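Alanine racemase (Actinobacillus succinogenes, PDB 3C3K) has the two-lobed fold of periplasmic binding proteins and LacI-type regulators, and probably binds a small ligand between its lobes. Local coordinates at residues 218-223 and 235-240. Sequence-based numbering, arbitrary orientation.
Sequences GFDGVD and VQQPSE. With GOL (glycerol), chain E.
D220 and Q237 meet at a glycerol molecule, probably from the crystallisation liquor, the amide NE2 of Q237 giving one hydrogen bond to D220 OD1 (2.9 Å) and a straighter one to glycerol O1 (168° at the hydrogen). D220 OD1 takes the amide from above the carboxylate plane and also accepts from glycerol O2, while D220 OD2 accepts from glycerol O3 (2.6 Å), so both carboxylate oxygens are engaged. The F219 ring turns its edge to Q237 NE2, ring and amide planes nearly perpendicular at 87°. Over one face of the F219 ring sits V235, its CB 3.8 Å from the centroid in a CH-pi contact, with CG2 reaching CE2. R142 makes a cation-pi contact with the same ring, and R142 and N20 also hydrogen-bond the glycerol, consistent with the cleft between the two lobes of this periplasmic-binding-protein fold, where effector ligands lie in relatives. Behind the side chains, a single backbone bridge sets D220 beside Q236: D220 N donates to V235 O and Q237 N to D220 O (3.1 Å). Further out, the Q236 chain, bent at chi2 (78°), folds NE2 back to G221 O (3.1 Å) and Q237 O.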
loop_
_atom_site.group_PDB
_atom_site.type_symbol
_atom_site.label_atom_id
_atom_site.label_comp_id
_atom_site.label_asym_id
_atom_site.label_seq_id
_atom_site.Cartn_x
_atom_site.Cartn_y
_atom_site.Cartn_z
ATOM N N GLY B 218 -9.130 -15.132 3.261
ATOM C CA GLY B 218 -8.805 -13.746 3.649
ATOM C C GLY B 218 -9.969 -12.754 3.605
ATOM O O GLY B 218 -11.133 -13.116 3.767
ATOM N N PHE B 219 -9.659 -11.469 3.451
ATOM C CA PHE B 219 -10.703 -10.437 3.426
ATOM C C PHE B 219 -10.232 -9.211 2.648
ATOM O O PHE B 219 -9.116 -8.754 2.836
ATOM C CB PHE B 219 -11.136 -10.080 4.841
ATOM C CG PHE B 219 -12.607 -9.765 4.986
ATOM C CD1 PHE B 219 -13.119 -8.569 4.503
ATOM C CD2 PHE B 219 -13.463 -10.646 5.619
ATOM C CE1 PHE B 219 -14.486 -8.257 4.629
ATOM C CE2 PHE B 219 -14.866 -10.353 5.759
ATOM C CZ PHE B 219 -15.362 -9.119 5.246
ATOM N N ASP B 220 -11.053 -8.768 1.709
ATOM C CA ASP B 220 -10.906 -7.482 0.986
ATOM C C ASP B 220 -10.764 -7.618 -0.514
ATOM O O ASP B 220 -11.241 -6.790 -1.252
ATOM C CB ASP B 220 -9.766 -6.606 1.506
ATOM C CG ASP B 220 -10.080 -5.947 2.853
ATOM O OD1 ASP B 220 -11.198 -6.014 3.357
ATOM O OD2 ASP B 220 -9.182 -5.336 3.396
ATOM N N GLY B 221 -10.026 -8.626 -0.956
ATOM C CA GLY B 221 -9.888 -8.882 -2.396
ATOM C C GLY B 221 -8.875 -7.925 -2.989
ATOM O O GLY B 221 -9.130 -7.361 -4.016
ATOM N N VAL B 222 -7.743 -7.691 -2.295
ATOM C CA VAL B 222 -6.647 -6.828 -2.797
ATOM C C VAL B 222 -5.669 -7.674 -3.638
ATOM O O VAL B 222 -5.837 -8.891 -3.706
ATOM C CB VAL B 222 -5.974 -6.010 -1.678
ATOM C CG1 VAL B 222 -6.937 -4.951 -1.154
ATOM C CG2 VAL B 222 -5.497 -6.954 -0.468
ATOM N N ASP B 223 -4.760 -7.043 -4.381
ATOM C CA ASP B 223 -3.887 -7.797 -5.321
ATOM C C ASP B 223 -3.081 -8.929 -4.681
ATOM O O ASP B 223 -2.874 -9.954 -5.323
ATOM C CB ASP B 223 -2.870 -6.906 -6.025
ATOM C CG ASP B 223 -3.500 -6.045 -7.065
ATOM O OD1 ASP B 223 -4.756 -6.069 -7.193
ATOM O OD2 ASP B 223 -2.739 -5.319 -7.726
ATOM N N VAL B 235 -13.013 -12.531 0.802
ATOM C CA VAL B 235 -14.202 -11.711 0.645
ATOM C C VAL B 235 -13.852 -10.431 -0.121
ATOM O O VAL B 235 -13.203 -9.547 0.426
ATOM C CB VAL B 235 -14.876 -11.377 2.009
ATOM C CG1 VAL B 235 -16.106 -10.588 1.800
ATOM C CG2 VAL B 235 -15.190 -12.634 2.762
ATOM N N GLN B 236 -14.288 -10.360 -1.378
ATOM C CA GLN B 236 -14.029 -9.201 -2.250
ATOM C C GLN B 236 -14.948 -8.050 -1.923
ATOM O O GLN B 236 -16.186 -8.227 -1.925
ATOM C CB GLN B 236 -14.282 -9.596 -3.696
ATOM C CG GLN B 236 -14.096 -8.471 -4.686
ATOM C CD GLN B 236 -12.656 -8.256 -4.920
ATOM O OE1 GLN B 236 -11.962 -9.185 -5.332
ATOM N NE2 GLN B 236 -12.160 -7.040 -4.629
ATOM N N GLN B 237 -14.366 -6.919 -1.501
ATOM C CA GLN B 237 -15.130 -5.647 -1.332
ATOM C C GLN B 237 -15.074 -4.801 -2.615
ATOM O O GLN B 237 -14.059 -4.816 -3.321
ATOM C CB GLN B 237 -14.533 -4.798 -0.241
ATOM C CG GLN B 237 -14.599 -5.472 1.130
ATOM C CD GLN B 237 -14.617 -4.456 2.220
ATOM O OE1 GLN B 237 -15.378 -3.483 2.142
ATOM N NE2 GLN B 237 -13.797 -4.671 3.285
ATOM N N PRO B 238 -16.133 -4.055 -2.889
ATOM C CA PRO B 238 -16.020 -3.157 -4.033
ATOM C C PRO B 238 -15.284 -1.860 -3.629
ATOM O O PRO B 238 -15.918 -0.778 -3.528
ATOM C CB PRO B 238 -17.498 -2.880 -4.397
ATOM C CG PRO B 238 -18.224 -2.987 -3.112
ATOM C CD PRO B 238 -17.489 -4.028 -2.276
ATOM N N SER B 239 -13.971 -1.957 -3.437
ATOM C CA SER B 239 -13.237 -0.923 -2.698
ATOM C C SER B 239 -13.252 0.446 -3.364
ATOM O O SER B 239 -13.530 1.451 -2.707
ATOM C CB SER B 239 -11.832 -1.394 -2.381
ATOM O OG SER B 239 -11.917 -2.511 -1.486
ATOM N N GLU B 240 -12.929 0.490 -4.650
ATOM C CA GLU B 240 -13.079 1.711 -5.415
ATOM C C GLU B 240 -14.479 2.331 -5.392
ATOM O O GLU B 240 -14.595 3.544 -5.230
ATOM C CB GLU B 240 -12.614 1.504 -6.842
ATOM C CG GLU B 240 -12.219 2.771 -7.524
ATOM C CD GLU B 240 -11.472 2.507 -8.844
ATOM O OE1 GLU B 240 -10.418 1.839 -8.827
ATOM O OE2 GLU B 240 -11.965 2.930 -9.907
HETATM C C1 GOL E . -12.249 -2.610 6.211
HETATM O O1 GOL E . -13.474 -2.997 5.617
HETATM C C2 GOL E . -11.157 -3.473 5.577
HETATM O O2 GOL E . -11.544 -4.827 5.726
HETATM C C3 GOL E . -9.767 -3.157 6.139
HETATM O O3 GOL E . -8.812 -4.043 5.568
HETATM O O HOH W 1 -10.310 -4.653 -2.275
#